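Local coordinates for protein deseasin MCP-01 (Pseudoalteromonas sp., PDB 3VV3) that cleaves peptide bonds as a serine protease of the subtilisin family, with collagen among the substrates it degrades, at residues W13-E18 / A27-P32; G40-V45 / D129-G134; A185-E190 / Y217-V222. One frame throughout, in Å; residues are numbered along the deposited sequence.

In the fold
The three contacts lie well apart in the subtilisin-type alpha/beta catalytic domain. Contact 1 (13-18 with 27-32) builds part of a two-calcium site ahead of helix 31-34. That helix leads toward contact 2 (40-45 with 129-134), whose centre lies about 22 Å from the centre of contact 1, and where two strands of the central parallel sheet begin to pair. One of them, strand 45-50, ends at D50, probably the acid of a D50, H105, S270 catalytic triad. Contact 3 (185-190 with 217-222) ties helix 180-191 to the start of strand 222-228. The centres of contacts 2 and 3 are about 22 Å apart. The centres of contacts 1 and 3 are about 30 Å apart, on opposite sides of the chain's centre.

Contact 1 of 3, residues W13-E18 / A27-P32. With CA (calcium ion), chain D; CA (calcium ion), chain E.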
ATOM      1  N   TRP A  13      -1.270  11.670  15.596  1.00  7.66           N
ATOM      2  CA  TRP A  13      -2.294  12.705  15.545  1.00  7.88           C
ATOM      3  C   TRP A  13      -3.708  12.112  15.650  1.00  6.85           C
ATOM      4  O   TRP A  13      -4.619  12.729  16.203  1.00  8.36           O
ATOM      5  CB  TRP A  13      -2.144  13.539  14.264  1.00  7.21           C
ATOM      6  CG  TRP A  13      -2.499  12.767  13.026  1.00  7.72           C
ATOM      7  CD1 TRP A  13      -1.647  12.106  12.187  1.00  7.50           C
ATOM      8  CD2 TRP A  13      -3.812  12.568  12.507  1.00  9.39           C
ATOM      9  NE1 TRP A  13      -2.356  11.513  11.169  1.00  6.12           N
ATOM     10  CE2 TRP A  13      -3.689  11.785  11.342  1.00  7.00           C
ATOM     11  CE3 TRP A  13      -5.084  12.986  12.910  1.00  6.28           C
ATOM     12  CZ2 TRP A  13      -4.793  11.402  10.580  1.00  6.56           C
ATOM     13  CZ3 TRP A  13      -6.176  12.611  12.154  1.00  7.79           C
ATOM     14  CH2 TRP A  13      -6.025  11.822  11.001  1.00  8.58           C
ATOM     15  N   GLY A  14      -3.890  10.900  15.131  1.00  7.00           N
ATOM     16  CA  GLY A  14      -5.196  10.264  15.160  1.00  6.23           C
ATOM     17  C   GLY A  14      -5.715  10.053  16.571  1.00  6.21           C
ATOM     18  O   GLY A  14      -6.922  10.069  16.808  1.00  8.07           O
ATOM     19  N   LEU A  15      -4.798   9.840  17.507  1.00  5.53           N
ATOM     20  CA  LEU A  15      -5.176   9.632  18.905  1.00  7.62           C
ATOM     21  C   LEU A  15      -5.319  10.975  19.616  1.00  9.04           C
ATOM     22  O   LEU A  15      -6.238  11.189  20.427  1.00  6.90           O
ATOM     23  CB  LEU A  15      -4.133   8.770  19.629  1.00  6.90           C
ATOM     24  CG  LEU A  15      -3.831   7.383  19.046  1.00  5.15           C
ATOM     25  CD1 LEU A  15      -2.844   6.637  19.938  1.00  8.77           C
ATOM     26  CD2 LEU A  15      -5.121   6.581  18.886  1.00  6.98           C
ATOM     27  N   ASN A  16      -4.403  11.883  19.299  1.00  8.40           N
ATOM     28  CA  ASN A  16      -4.415  13.217  19.890  1.00  8.96           C
ATOM     29  C   ASN A  16      -3.808  14.222  18.918  1.00  7.60           C
ATOM     30  O   ASN A  16      -2.636  14.127  18.570  1.00 10.24           O
ATOM     31  CB  ASN A  16      -3.638  13.216  21.205  1.00 12.89           C
ATOM     32  CG  ASN A  16      -3.762  14.529  21.955  1.00 13.52           C
ATOM     33  OD1 ASN A  16      -2.781  15.262  22.120  1.00 17.50           O
ATOM     34  ND2 ASN A  16      -4.970  14.833  22.408  1.00  6.54           N
ATOM     35  N   ASN A  17      -4.627  15.167  18.474  1.00  9.45           N
ATOM     36  CA  ASN A  17      -4.225  16.140  17.466  1.00  7.55           C
ATOM     37  C   ASN A  17      -4.284  17.545  18.069  1.00 10.98           C
ATOM     38  O   ASN A  17      -5.357  18.002  18.468  1.00  9.53           O
ATOM     39  CB  ASN A  17      -5.184  16.042  16.276  1.00  9.79           C
ATOM     40  CG  ASN A  17      -4.678  16.762  15.036  1.00 11.98           C
ATOM     41  OD1 ASN A  17      -3.703  17.518  15.079  1.00 11.31           O
ATOM     42  ND2 ASN A  17      -5.356  16.532  13.919  1.00  7.64           N
ATOM     43  N   GLU A  18      -3.142  18.193  18.172  1.00 11.91           N
ATOM     44  CA  GLU A  18      -3.033  19.601  18.578  1.00 14.47           C
ATOM     45  C   GLU A  18      -2.553  20.467  17.427  1.00 17.96           C
ATOM     46  O   GLU A  18      -2.215  21.598  17.610  1.00 16.45           O
ATOM     47  CB  GLU A  18      -2.041  19.794  19.701  1.00 18.81           C
ATOM     48  CG  GLU A  18      -1.989  18.660  20.649  1.00 30.20           C
ATOM     49  CD  GLU A  18      -2.731  18.916  21.912  1.00 34.38           C
ATOM     50  OE1 GLU A  18      -3.726  19.596  21.820  1.00 35.60           O
ATOM     51  OE2 GLU A  18      -2.306  18.408  22.966  1.00 36.88           O
ATOM     52  N   ALA A  27      -8.908  17.320  15.505  1.00  9.65           N
ATOM     53  CA  ALA A  27      -9.273  16.353  14.480  1.00  8.97           C
ATOM     54  C   ALA A  27      -8.629  15.035  14.891  1.00  8.95           C
ATOM     55  O   ALA A  27      -7.542  14.693  14.441  1.00  7.73           O
ATOM     56  CB  ALA A  27      -8.775  16.791  13.114  1.00  7.78           C
ATOM     57  N   ASP A  28      -9.299  14.323  15.788  1.00  7.47           N
ATOM     58  CA  ASP A  28      -8.745  13.117  16.392  1.00  7.88           C
ATOM     59  C   ASP A  28      -9.869  12.354  17.078  1.00  7.97           C
ATOM     60  O   ASP A  28     -11.019  12.796  17.074  1.00  6.53           O
ATOM     61  CB  ASP A  28      -7.608  13.447  17.377  1.00  5.94           C
ATOM     62  CG  ASP A  28      -8.063  14.324  18.541  1.00  7.63           C
ATOM     63  OD1 ASP A  28      -9.126  14.029  19.127  1.00  6.16           O
ATOM     64  OD2 ASP A  28      -7.347  15.294  18.869  1.00  8.44           O
ATOM     65  N   ILE A  29      -9.545  11.203  17.654  1.00  6.77           N
ATOM     66  CA  ILE A  29     -10.571  10.355  18.250  1.00  7.67           C
ATOM     67  C   ILE A  29     -10.711  10.565  19.756  1.00  8.44           C
ATOM     68  O   ILE A  29     -11.449   9.839  20.419  1.00  7.81           O
ATOM     69  CB  ILE A  29     -10.333   8.842  17.925  1.00  4.22           C
ATOM     70  CG1 ILE A  29      -9.123   8.286  18.690  1.00  7.04           C
ATOM     71  CG2 ILE A  29     -10.184   8.654  16.422  1.00  6.39           C
ATOM     72  CD1 ILE A  29      -8.953   6.769  18.556  1.00  8.73           C
ATOM     73  N   ASP A  30     -10.014  11.570  20.287  1.00  6.64           N
ATOM     74  CA  ASP A  30     -10.078  11.881  21.718  1.00  6.97           C
ATOM     75  C   ASP A  30      -9.647  10.692  22.581  1.00  8.36           C
ATOM     76  O   ASP A  30     -10.315  10.362  23.568  1.00  9.80           O
ATOM     77  CB  ASP A  30     -11.494  12.332  22.131  1.00  7.48           C
ATOM     78  CG  ASP A  30     -11.790  13.792  21.768  1.00  7.94           C
ATOM     79  OD1 ASP A  30     -10.840  14.565  21.539  1.00  7.11           O
ATOM     80  OD2 ASP A  30     -12.977  14.168  21.734  1.00  5.93           O
ATOM     81  N   ALA A  31      -8.528  10.063  22.225  1.00  6.66           N
ATOM     82  CA  ALA A  31      -8.048   8.891  22.956  1.00  8.90           C
ATOM     83  C   ALA A  31      -7.620   9.196  24.401  1.00 11.06           C
ATOM     84  O   ALA A  31      -7.958   8.443  25.309  1.00  7.87           O
ATOM     85  CB  ALA A  31      -6.920   8.200  22.195  1.00  9.29           C
ATOM     86  N   PRO A  32      -6.858  10.286  24.620  1.00 11.89           N
ATOM     87  CA  PRO A  32      -6.437  10.542  26.007  1.00  8.99           C
ATOM     88  C   PRO A  32      -7.622  10.763  26.938  1.00  9.36           C
ATOM     89  O   PRO A  32      -7.589  10.348  28.098  1.00 12.81           O
ATOM     90  CB  PRO A  32      -5.596  11.820  25.890  1.00 11.50           C
ATOM     91  CG  PRO A  32      -5.094  11.803  24.452  1.00 11.68           C
ATOM     92  CD  PRO A  32      -6.254  11.245  23.672  1.00 11.43           C
TER
HETATM   93 CA    CA D 402      -8.790  15.930  20.902  1.00 30.00          CA
HETATM   94 CA    CA E 403     -12.563  16.423  20.858  1.00 30.00          CA
HETATM   95  O   HOH W   1      -7.094  17.490  20.669  1.00  8.59           O
HETATM   96  O   HOH W   2      -8.990  16.884  23.011  1.00  5.64           O
HETATM   97  O   HOH W   3      -7.533  14.148  22.277  1.00  8.07           O
HETATM   98  O   HOH W   4     -11.894  17.288  22.823  1.00 12.47           O
HETATM   99  O   HOH W   5     -14.511  17.536  21.926  1.00 20.40           O
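The carboxylate of D28 does two jobs at once: both of its oxygens hold a calcium ion, and OD2 also accepts a hydrogen bond from the backbone N of N17. This is part of a two-calcium site that includes an Asx turn, in which D28 OD1 accepts from D30 N just ahead of helix 31-34. D28 CG sits between its own backbone N and carbonyl carbon (chi1 61°), which brings the carboxylate to the N17 N-H and the metal. The N17 N to D28 OD2 bond, 2.8 Å long, arrives on the anti side, 26° out of the carboxylate plane. D30 OD1 bridges the metals, lying 2.5 Å from the calcium ion of chain D and 2.6 Å from that of chain E. D30 OD2 also binds the chain E calcium and accepts from N320 ND2, and D26 contributes to both sites.

Beside the metals the amide of N17 closes on the 27-32 segment: its ND2 donates to A27 O at 2.9 Å, with the acceptor lying in the amide plane. The same ND2 serves S230 O, while OD1 accepts from G19 N. An alanine here would keep the backbone bond to D28 but would probably leave A27 O and S230 O without their amide donor and the G19 N-H without its acceptor. The indole of W13 meets A27 O with its edge, CE3 and CZ3 lying near it in the ring plane, while NE1 is bonded to S252 O.

Further along, backbone bonds I29 N to G14 O and A31 N to L15 O fix the two segments together, and L15 CD2 lies alongside I29 CD1, 3.9 Å away. Water 1, a ligand of the chain D calcium, also donates to N17 O at 2.9 Å.

Contact 2 of 3, residues G40-V45 / D129-G134; sequences GSRDVV and DVSIVG
V45 and S131 form a parallel bridge where strands 45-50 and 131-136 come together in the central sheet of the subtilisin fold. S131 N donates to V44 O (3.0 Å, 161° at the hydrogen), and S131 is also bonded to V46, so its backbone bonds bracket V45. Just before it, S41-V44 makes a type I turn, closed by V44 N to S41 O, and S41 OG accepts from D43 N as an ST turn. The turn presents R42 O to S131: the serine OG, anti to its own carbonyl carbon (chi1 -67°), donates to that oxygen in the carbonyl plane, on a lone pair, over a short 2.5 Å.

The R42 side chain folds back through bends at chi2 and chi3, and S131 OG stands 3.3 Å above its guanidinium plane, offset toward the rim: a face contact and not a bond from NE. NH1 donates to A64 O, which helps to fix the group's rotation. Water 6 donates to both G40 O and D129 OD2. G40 CA lies 3.4 Å from D129 O; a CB on it would run into that oxygen, and at these backbone angles it would also be jammed against the carbonyl of the residue before.

V45 CG1 meets V133 CG1 at 3.8 Å, and both valines pack on W65 and on L166 of strand 166-171, with helix 146-161 placing Y155, M156 and L159 against V133.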
ATOM      1  N   GLY A  40      -8.112  -0.289  28.485  1.00  9.73           N
ATOM      2  CA  GLY A  40      -8.314  -1.581  27.851  1.00  7.51           C
ATOM      3  C   GLY A  40      -7.986  -2.760  28.743  1.00 13.88           C
ATOM      4  O   GLY A  40      -7.406  -2.602  29.815  1.00 14.57           O
ATOM      5  N   SER A  41      -8.349  -3.955  28.291  1.00  7.72           N
ATOM      6  CA  SER A  41      -8.053  -5.158  29.057  1.00 10.17           C
ATOM      7  C   SER A  41      -7.467  -6.266  28.197  1.00  9.82           C
ATOM      8  O   SER A  41      -7.947  -6.513  27.089  1.00  8.04           O
ATOM      9  CB  SER A  41      -9.317  -5.671  29.737  1.00 12.08           C
ATOM     10  OG  SER A  41      -9.044  -6.888  30.408  1.00 12.08           O
ATOM     11  N   ARG A  42      -6.450  -6.949  28.725  1.00 10.93           N
ATOM     12  CA  ARG A  42      -5.910  -8.142  28.076  1.00 11.24           C
ATOM     13  C   ARG A  42      -6.996  -9.204  27.908  1.00  7.39           C
ATOM     14  O   ARG A  42      -6.854 -10.119  27.103  1.00  8.67           O
ATOM     15  CB  ARG A  42      -4.742  -8.724  28.884  1.00 16.76           C
ATOM     16  CG  ARG A  42      -3.405  -8.021  28.687  1.00 24.05           C
ATOM     17  CD  ARG A  42      -2.609  -8.658  27.561  1.00 25.57           C
ATOM     18  NE  ARG A  42      -2.570 -10.119  27.656  1.00 35.71           N
ATOM     19  CZ  ARG A  42      -1.875 -10.903  26.832  1.00 25.14           C
ATOM     20  NH1 ARG A  42      -1.149 -10.364  25.864  1.00 21.84           N
ATOM     21  NH2 ARG A  42      -1.897 -12.224  26.977  1.00 29.25           N
ATOM     22  N   ASP A  43      -8.073  -9.097  28.679  1.00  7.30           N
ATOM     23  CA  ASP A  43      -9.165 -10.062  28.566  1.00  7.18           C
ATOM     24  C   ASP A  43     -10.006  -9.882  27.307  1.00  8.09           C
ATOM     25  O   ASP A  43     -10.777 -10.773  26.945  1.00  9.29           O
ATOM     26  CB  ASP A  43     -10.067 -10.016  29.793  1.00  7.98           C
ATOM     27  CG  ASP A  43      -9.518 -10.838  30.938  1.00 10.79           C
ATOM     28  OD1 ASP A  43      -8.588 -11.643  30.710  1.00 14.59           O
ATOM     29  OD2 ASP A  43     -10.030 -10.692  32.057  1.00 14.47           O
ATOM     30  N   VAL A  44      -9.859  -8.733  26.651  1.00  6.81           N
ATOM     31  CA  VAL A  44     -10.531  -8.490  25.374  1.00  6.38           C
ATOM     32  C   VAL A  44      -9.618  -8.940  24.241  1.00  8.32           C
ATOM     33  O   VAL A  44      -8.468  -8.525  24.171  1.00  5.67           O
ATOM     34  CB  VAL A  44     -10.872  -6.989  25.199  1.00  6.83           C
ATOM     35  CG1 VAL A  44     -11.466  -6.726  23.811  1.00  5.82           C
ATOM     36  CG2 VAL A  44     -11.838  -6.532  26.277  1.00  8.31           C
ATOM     37  N   VAL A  45     -10.127  -9.793  23.357  1.00  5.69           N
ATOM     38  CA  VAL A  45      -9.295 -10.364  22.311  1.00  4.76           C
ATOM     39  C   VAL A  45      -9.725  -9.823  20.954  1.00  5.87           C
ATOM     40  O   VAL A  45     -10.905  -9.805  20.634  1.00  5.78           O
ATOM     41  CB  VAL A  45      -9.377 -11.904  22.318  1.00  4.52           C
ATOM     42  CG1 VAL A  45      -8.395 -12.488  21.316  1.00  5.56           C
ATOM     43  CG2 VAL A  45      -9.098 -12.433  23.723  1.00  5.13           C
ATOM     44  N   ASP A 129      -3.719  -1.960  26.715  1.00  9.58           N
ATOM     45  CA  ASP A 129      -3.719  -3.381  27.043  1.00 10.51           C
ATOM     46  C   ASP A 129      -4.867  -4.069  26.312  1.00  6.87           C
ATOM     47  O   ASP A 129      -5.996  -3.591  26.333  1.00  9.41           O
ATOM     48  CB  ASP A 129      -3.884  -3.569  28.552  1.00 12.84           C
ATOM     49  CG  ASP A 129      -2.778  -2.893  29.342  1.00 15.98           C
ATOM     50  OD1 ASP A 129      -1.641  -3.408  29.337  1.00 19.18           O
ATOM     51  OD2 ASP A 129      -3.047  -1.842  29.951  1.00 23.04           O
ATOM     52  N   VAL A 130      -4.558  -5.185  25.661  1.00  9.92           N
ATOM     53  CA  VAL A 130      -5.528  -5.938  24.876  1.00  8.02           C
ATOM     54  C   VAL A 130      -4.806  -7.212  24.458  1.00  7.96           C
ATOM     55  O   VAL A 130      -3.591  -7.308  24.625  1.00  9.38           O
ATOM     56  CB  VAL A 130      -5.992  -5.124  23.632  1.00  8.25           C
ATOM     57  CG1 VAL A 130      -4.838  -4.953  22.633  1.00  9.65           C
ATOM     58  CG2 VAL A 130      -7.215  -5.762  22.964  1.00  8.83           C
ATOM     59  N   SER A 131      -5.532  -8.202  23.939  1.00  5.35           N
ATOM     60  CA  SER A 131      -4.892  -9.401  23.411  1.00  6.08           C
ATOM     61  C   SER A 131      -5.144  -9.480  21.915  1.00  6.10           C
ATOM     62  O   SER A 131      -6.287  -9.448  21.478  1.00  8.06           O
ATOM     63  CB  SER A 131      -5.416 -10.673  24.094  1.00  7.14           C
ATOM     64  OG  SER A 131      -5.032 -10.715  25.461  1.00  9.69           O
ATOM     65  N   ILE A 132      -4.075  -9.574  21.141  1.00  4.50           N
ATOM     66  CA  ILE A 132      -4.198  -9.617  19.695  1.00  3.81           C
ATOM     67  C   ILE A 132      -3.805 -10.988  19.172  1.00  4.01           C
ATOM     68  O   ILE A 132      -2.675 -11.431  19.380  1.00  5.88           O
ATOM     69  CB  ILE A 132      -3.296  -8.561  19.050  1.00  6.19           C
ATOM     70  CG1 ILE A 132      -3.775  -7.164  19.445  1.00  7.09           C
ATOM     71  CG2 ILE A 132      -3.292  -8.718  17.529  1.00  7.40           C
ATOM     72  CD1 ILE A 132      -2.814  -6.055  19.054  1.00 11.04           C
ATOM     73  N   VAL A 133      -4.740 -11.652  18.498  1.00  5.79           N
ATOM     74  CA  VAL A 133      -4.458 -12.929  17.838  1.00  4.21           C
ATOM     75  C   VAL A 133      -4.364 -12.717  16.330  1.00  5.47           C
ATOM     76  O   VAL A 133      -5.198 -12.035  15.733  1.00  5.01           O
ATOM     77  CB  VAL A 133      -5.529 -14.013  18.163  1.00  6.68           C
ATOM     78  CG1 VAL A 133      -6.941 -13.471  17.993  1.00  6.59           C
ATOM     79  CG2 VAL A 133      -5.313 -15.266  17.305  1.00  5.59           C
ATOM     80  N   GLY A 134      -3.334 -13.285  15.714  1.00  5.37           N
ATOM     81  CA  GLY A 134      -3.136 -13.077  14.291  1.00  6.43           C
ATOM     82  C   GLY A 134      -3.523 -14.272  13.458  1.00  4.50           C
ATOM     83  O   GLY A 134      -3.336 -15.415  13.873  1.00  6.03           O
TER
HETATM   84  O   HOH W   6      -5.511  -1.083  30.840  1.00 16.87           O

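Contact 3 of 3, residues A185-E190 / Y217-V222; sequences AITASE and YENDNV
S189 and N221 meet through a hydrogen bond from N221 ND2 to S189 OG, 3.0 Å long. S189 OG lies between its own backbone N and carbonyl carbon (chi1 75°), where it turns back to donate to I186 O, 2.6 Å away; that carbonyl also receives the helical bond from E190 N. The bond from N221 is bent, 135° at the hydrogen, although S189 OG lies close to the amide plane. N221 takes a similar first torsion (chi1 64°), and its ND2 has a further acceptor in I194 O, so two bonds hold the amide.

E190 lies over that amide. With CG anti to the backbone N and an extended chain beyond it, its carboxylate stacks nearly parallel to the N221 amide, and E190 CB comes 3.6 Å from N221 CG. The acid end runs on toward D220, with E190 OE2 4.4 Å from D220 OD2. Water 8 donates to both oxygens and probably eases their repulsion, while water 7 links E190 OE1 to D220 N.

I186 carries the apolar part: CD1 reaches Y217 CD2 at 3.7 Å, the two side chains crossing at about a right angle, and CG2 touches V222 CG2 at 3.8 Å. F196 of strand 195-199 packs beside I186, N221 and V222. The arrangement belongs to the alpha/beta layering of the subtilisin fold: helix 180-191, in the beta-alpha-beta crossover between parallel strands 166-171 and 195-199, packs on the type I turn N219-V222 that opens strand 222-228.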
ATOM      1  N   ALA A 185     -19.136 -17.197   5.734  1.00  5.95           N
ATOM      2  CA  ALA A 185     -18.191 -17.203   6.840  1.00  6.61           C
ATOM      3  C   ALA A 185     -18.476 -16.010   7.747  1.00  6.25           C
ATOM      4  O   ALA A 185     -18.419 -16.114   8.982  1.00  6.09           O
ATOM      5  CB  ALA A 185     -16.764 -17.156   6.320  1.00  7.89           C
ATOM      6  N   ILE A 186     -18.799 -14.875   7.131  1.00  5.69           N
ATOM      7  CA  ILE A 186     -19.103 -13.672   7.882  1.00  5.69           C
ATOM      8  C   ILE A 186     -20.417 -13.836   8.638  1.00  5.46           C
ATOM      9  O   ILE A 186     -20.541 -13.403   9.782  1.00  6.27           O
ATOM     10  CB  ILE A 186     -19.134 -12.429   6.973  1.00  5.19           C
ATOM     11  CG1 ILE A 186     -17.741 -12.195   6.386  1.00  4.37           C
ATOM     12  CG2 ILE A 186     -19.623 -11.202   7.749  1.00  6.62           C
ATOM     13  CD1 ILE A 186     -17.697 -11.136   5.276  1.00  3.41           C
ATOM     14  N   THR A 187     -21.390 -14.479   8.001  1.00  6.94           N
ATOM     15  CA  THR A 187     -22.644 -14.784   8.674  1.00  7.76           C
ATOM     16  C   THR A 187     -22.409 -15.638   9.915  1.00  8.84           C
ATOM     17  O   THR A 187     -23.022 -15.407  10.960  1.00  6.77           O
ATOM     18  CB  THR A 187     -23.640 -15.464   7.727  1.00  8.59           C
ATOM     19  OG1 THR A 187     -24.030 -14.530   6.714  1.00  7.57           O
ATOM     20  CG2 THR A 187     -24.877 -15.935   8.495  1.00 10.53           C
ATOM     21  N   ALA A 188     -21.495 -16.600   9.816  1.00  6.32           N
ATOM     22  CA  ALA A 188     -21.184 -17.440  10.966  1.00  7.79           C
ATOM     23  C   ALA A 188     -20.552 -16.612  12.075  1.00  9.34           C
ATOM     24  O   ALA A 188     -20.813 -16.844  13.256  1.00  7.50           O
ATOM     25  CB  ALA A 188     -20.269 -18.597  10.582  1.00  7.68           C
ATOM     26  N   SER A 189     -19.699 -15.659  11.695  1.00  6.38           N
ATOM     27  CA  SER A 189     -19.092 -14.786  12.685  1.00  5.02           C
ATOM     28  C   SER A 189     -20.167 -13.945  13.389  1.00  8.09           C
ATOM     29  O   SER A 189     -20.063 -13.677  14.591  1.00  5.85           O
ATOM     30  CB  SER A 189     -17.990 -13.905  12.070  1.00  5.91           C
ATOM     31  OG  SER A 189     -18.535 -12.854  11.298  1.00  6.80           O
ATOM     32  N   GLU A 190     -21.205 -13.544  12.658  1.00  5.64           N
ATOM     33  CA  GLU A 190     -22.294 -12.797  13.285  1.00  6.60           C
ATOM     34  C   GLU A 190     -23.001 -13.637  14.339  1.00  6.15           C
ATOM     35  O   GLU A 190     -23.333 -13.141  15.411  1.00  6.60           O
ATOM     36  CB  GLU A 190     -23.317 -12.286  12.261  1.00 10.67           C
ATOM     37  CG  GLU A 190     -24.384 -11.404  12.925  1.00 11.24           C
ATOM     38  CD  GLU A 190     -25.367 -10.782  11.951  1.00 21.85           C
ATOM     39  OE1 GLU A 190     -25.320 -11.110  10.748  1.00 17.90           O
ATOM     40  OE2 GLU A 190     -26.199  -9.959  12.403  1.00 22.53           O
ATOM     41  N   TYR A 217     -20.117  -6.244   1.685  1.00  6.97           N
ATOM     42  CA  TYR A 217     -21.022  -7.301   2.147  1.00  7.68           C
ATOM     43  C   TYR A 217     -22.102  -6.659   3.007  1.00  9.47           C
ATOM     44  O   TYR A 217     -21.801  -5.812   3.844  1.00  8.76           O
ATOM     45  CB  TYR A 217     -20.287  -8.402   2.916  1.00  7.36           C
ATOM     46  CG  TYR A 217     -19.554  -9.336   1.988  1.00  5.58           C
ATOM     47  CD1 TYR A 217     -20.255 -10.099   1.053  1.00  7.52           C
ATOM     48  CD2 TYR A 217     -18.168  -9.445   2.025  1.00  4.45           C
ATOM     49  CE1 TYR A 217     -19.594 -10.942   0.177  1.00  9.22           C
ATOM     50  CE2 TYR A 217     -17.495 -10.289   1.158  1.00  7.62           C
ATOM     51  CZ  TYR A 217     -18.217 -11.038   0.235  1.00  8.82           C
ATOM     52  OH  TYR A 217     -17.560 -11.875  -0.636  1.00  9.53           O
ATOM     53  N   GLU A 218     -23.355  -7.049   2.783  1.00  9.14           N
ATOM     54  CA  GLU A 218     -24.487  -6.428   3.477  1.00  9.39           C
ATOM     55  C   GLU A 218     -24.774  -7.033   4.858  1.00 10.62           C
ATOM     56  O   GLU A 218     -25.705  -6.618   5.564  1.00  9.30           O
ATOM     57  CB  GLU A 218     -25.728  -6.483   2.590  1.00 14.42           C
ATOM     58  CG  GLU A 218     -25.618  -5.607   1.343  1.00 16.46           C
ATOM     59  CD  GLU A 218     -26.790  -5.794   0.404  1.00 29.73           C
ATOM     60  OE1 GLU A 218     -27.660  -6.639   0.701  1.00 33.79           O
ATOM     61  OE2 GLU A 218     -26.842  -5.101  -0.632  1.00 37.71           O
ATOM     62  N   ASN A 219     -23.955  -8.005   5.247  1.00  8.36           N
ATOM     63  CA  ASN A 219     -24.039  -8.594   6.574  1.00  9.79           C
ATOM     64  C   ASN A 219     -24.121  -7.505   7.647  1.00 11.04           C
ATOM     65  O   ASN A 219     -23.358  -6.537   7.625  1.00  7.57           O
ATOM     66  CB  ASN A 219     -22.828  -9.500   6.816  1.00  7.32           C
ATOM     67  CG  ASN A 219     -22.761 -10.670   5.841  1.00  7.86           C
ATOM     68  OD1 ASN A 219     -22.855 -11.827   6.252  1.00 12.51           O
ATOM     69  ND2 ASN A 219     -22.602 -10.379   4.557  1.00  8.54           N
ATOM     70  N   ASP A 220     -25.051  -7.649   8.586  1.00  9.16           N
ATOM     71  CA  ASP A 220     -25.240  -6.609   9.599  1.00 11.54           C
ATOM     72  C   ASP A 220     -24.025  -6.360  10.504  1.00 11.71           C
ATOM     73  O   ASP A 220     -23.876  -5.266  11.053  1.00 11.65           O
ATOM     74  CB  ASP A 220     -26.474  -6.891  10.455  1.00 12.77           C
ATOM     75  CG  ASP A 220     -27.774  -6.638   9.714  1.00 24.47           C
ATOM     76  OD1 ASP A 220     -27.810  -5.733   8.849  1.00 22.56           O
ATOM     77  OD2 ASP A 220     -28.766  -7.339  10.009  1.00 22.37           O
ATOM     78  N   ASN A 221     -23.162  -7.361  10.674  1.00  7.56           N
ATOM     79  CA  ASN A 221     -22.015  -7.195  11.574  1.00  6.70           C
ATOM     80  C   ASN A 221     -20.778  -6.629  10.874  1.00  4.86           C
ATOM     81  O   ASN A 221     -19.725  -6.474  11.490  1.00  5.94           O
ATOM     82  CB  ASN A 221     -21.658  -8.513  12.268  1.00  7.21           C
ATOM     83  CG  ASN A 221     -21.211  -9.576  11.289  1.00  6.08           C
ATOM     84  OD1 ASN A 221     -21.734  -9.665  10.176  1.00  7.65           O
ATOM     85  ND2 ASN A 221     -20.242 -10.390  11.695  1.00  5.92           N
ATOM     86  N   VAL A 222     -20.900  -6.328   9.588  1.00  6.19           N
ATOM     87  CA  VAL A 222     -19.806  -5.677   8.871  1.00  4.38           C
ATOM     88  C   VAL A 222     -19.836  -4.175   9.144  1.00  6.34           C
ATOM     89  O   VAL A 222     -20.869  -3.529   8.968  1.00  8.45           O
ATOM     90  CB  VAL A 222     -19.894  -5.936   7.344  1.00  6.65           C
ATOM     91  CG1 VAL A 222     -18.916  -5.052   6.577  1.00  6.02           C
ATOM     92  CG2 VAL A 222     -19.651  -7.422   7.035  1.00  7.24           C
TER
HETATM   93  O   HOH W   7     -26.632 -10.014   8.660  1.00 14.31           O
HETATM   94  O   HOH W   8     -28.701  -9.565  11.440  1.00 22.64           O